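Local atomic coordinates of fructose-bisphosphatase (Pyrococcus horikoshii, PDB entry 1VDW), a protein that probably hydrolyses fructose 1,6-bisphosphate to fructose 6-phosphate and phosphate with magnesium as cofactor, and belongs to the inositol monophosphatase superfamily. Residues Y181-A186 against V207-A212. Numbering follows the deposited sequence.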
loop_
_atom_site.group_PDB
_atom_site.type_symbol
_atom_site.label_atom_id
_atom_site.label_comp_id
_atom_site.label_asym_id
_atom_site.label_seq_id
_atom_site.Cartn_x
_atom_site.Cartn_y
_atom_site.Cartn_z
ATOM N N TYR A 181 10.954 0.072 3.888
ATOM C CA TYR A 181 10.743 -1.285 3.397
ATOM C C TYR A 181 11.989 -1.754 2.659
ATOM O O TYR A 181 12.388 -2.912 2.780
ATOM C CB TYR A 181 9.527 -1.349 2.472
ATOM C CG TYR A 181 8.184 -1.201 3.164
ATOM C CD1 TYR A 181 8.078 -1.116 4.555
ATOM C CD2 TYR A 181 7.014 -1.134 2.412
ATOM C CE1 TYR A 181 6.830 -0.962 5.177
ATOM C CE2 TYR A 181 5.773 -0.981 3.019
ATOM C CZ TYR A 181 5.690 -0.896 4.397
ATOM O OH TYR A 181 4.450 -0.728 4.969
ATOM N N LEU A 182 12.594 -0.859 1.884
ATOM C CA LEU A 182 13.828 -1.191 1.183
ATOM C C LEU A 182 14.900 -1.533 2.224
ATOM O O LEU A 182 15.633 -2.516 2.086
ATOM C CB LEU A 182 14.289 0.006 0.350
ATOM C CG LEU A 182 15.706 -0.048 -0.228
ATOM C CD1 LEU A 182 15.823 -1.181 -1.235
ATOM C CD2 LEU A 182 16.026 1.291 -0.873
ATOM N N ALA A 183 14.957 -0.729 3.281
ATOM C CA ALA A 183 15.942 -0.908 4.336
ATOM C C ALA A 183 15.876 -2.256 5.040
ATOM O O ALA A 183 16.904 -2.776 5.477
ATOM C CB ALA A 183 15.815 0.214 5.357
ATOM N N ARG A 184 14.684 -2.829 5.167
ATOM C CA ARG A 184 14.583 -4.112 5.856
ATOM C C ARG A 184 14.424 -5.310 4.928
ATOM O O ARG A 184 14.237 -6.435 5.387
ATOM C CB ARG A 184 13.455 -4.090 6.895
ATOM C CG ARG A 184 12.053 -3.975 6.337
ATOM C CD ARG A 184 11.019 -4.088 7.457
ATOM N NE ARG A 184 9.659 -3.891 6.964
ATOM C CZ ARG A 184 8.965 -4.801 6.288
ATOM N NH1 ARG A 184 9.492 -5.989 6.030
ATOM N NH2 ARG A 184 7.757 -4.508 5.833
ATOM N N GLY A 185 14.483 -5.068 3.624
ATOM C CA GLY A 185 14.396 -6.162 2.670
ATOM C C GLY A 185 13.041 -6.572 2.125
ATOM O O GLY A 185 12.878 -7.712 1.685
ATOM N N ALA A 186 12.074 -5.659 2.136
ATOM C CA ALA A 186 10.737 -5.947 1.623
ATOM C C ALA A 186 10.594 -5.497 0.168
ATOM O O ALA A 186 9.614 -5.832 -0.497
ATOM C CB ALA A 186 9.693 -5.264 2.494
ATOM N N VAL A 207 18.701 8.067 5.333
ATOM C CA VAL A 207 19.649 7.717 6.387
ATOM C C VAL A 207 19.479 6.256 6.798
ATOM O O VAL A 207 20.451 5.509 6.911
ATOM C CB VAL A 207 19.458 8.605 7.640
ATOM C CG1 VAL A 207 20.296 8.071 8.800
ATOM C CG2 VAL A 207 19.867 10.036 7.332
ATOM N N ILE A 208 18.235 5.842 7.005
ATOM C CA ILE A 208 17.970 4.478 7.420
ATOM C C ILE A 208 18.312 3.453 6.343
ATOM O O ILE A 208 18.946 2.436 6.631
ATOM C CB ILE A 208 16.500 4.348 7.872
ATOM C CG1 ILE A 208 16.301 5.177 9.146
ATOM C CG2 ILE A 208 16.132 2.888 8.107
ATOM C CD1 ILE A 208 14.856 5.388 9.532
ATOM N N ALA A 209 17.909 3.717 5.104
ATOM C CA ALA A 209 18.200 2.789 4.021
ATOM C C ALA A 209 19.703 2.688 3.778
ATOM O O ALA A 209 20.229 1.593 3.588
ATOM C CB ALA A 209 17.483 3.229 2.749
ATOM N N ARG A 210 20.401 3.819 3.796
ATOM C CA ARG A 210 21.841 3.793 3.576
ATOM C C ARG A 210 22.571 2.977 4.627
ATOM O O ARG A 210 23.411 2.147 4.294
ATOM C CB ARG A 210 22.410 5.208 3.547
ATOM C CG ARG A 210 22.282 5.859 2.204
ATOM C CD ARG A 210 22.775 7.284 2.215
ATOM N NE ARG A 210 22.888 7.776 0.848
ATOM C CZ ARG A 210 22.957 9.057 0.513
ATOM N NH1 ARG A 210 22.923 9.997 1.449
ATOM N NH2 ARG A 210 23.048 9.396 -0.765
ATOM N N GLU A 211 22.256 3.199 5.899
ATOM C CA GLU A 211 22.932 2.446 6.947
ATOM C C GLU A 211 22.611 0.958 6.833
ATOM O O GLU A 211 23.402 0.118 7.257
ATOM C CB GLU A 211 22.548 2.987 8.325
ATOM C CG GLU A 211 23.258 2.322 9.504
ATOM C CD GLU A 211 24.777 2.298 9.382
ATOM O OE1 GLU A 211 25.373 3.309 8.952
ATOM O OE2 GLU A 211 25.379 1.263 9.739
ATOM N N ALA A 212 21.462 0.636 6.241
ATOM C CA ALA A 212 21.052 -0.752 6.056
ATOM C C ALA A 212 21.726 -1.390 4.842
ATOM O O ALA A 212 21.530 -2.575 4.568
ATOM C CB ALA A 212 19.534 -0.836 5.917
#
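I208 holds CG2 anti to its backbone N and CG1 anti to its carbonyl carbon (chi1 -66°). The methyl CG2 therefore lies on the side of A183, while the longer branch through CG1 to CD1 extends clear of 181-186. L182 has CG anti to its backbone N (chi1 168°), and CD2 ends 4.4 Å from CB of A209, a loose apolar touch. A183 is the centre of the contact. Its CB points at the other helix and sits among I208, A209 and A212. CB of A183 is 3.8 Å from CG2 of I208. It is equally far from CA of A209, so the methyl rests against backbone as well as side chain. One turn further on, CB of A212 lies 3.9 Å from CB of A183. The same CB of A212 is 3.3 Å from O of A183. With alanine on both sides the backbones come close: CA of A183 and CA of A209 are 4.3 Å apart. This is close, alanine-mediated helix packing, and no hydrogen bond crosses it. G185 is the first residue to leave helical angles, with positive phi (91°), and the turn closes as a Schellman motif in which A186 N bonds back to Y181 O at 2.8 Å. The contact is buried and joins the C-terminal ends of helices 175-184 and 199-211. Beside helix 199-211, I208 packs on I116 of strand 110-118, and A212, just past the helix, meets S133 of strand 132-135. On the first, Y181 packs on strand 123-128, while R184 and A186 hydrogen-bond to N94 and Y90 of the second subunit, placing this helix end at the dimer interface.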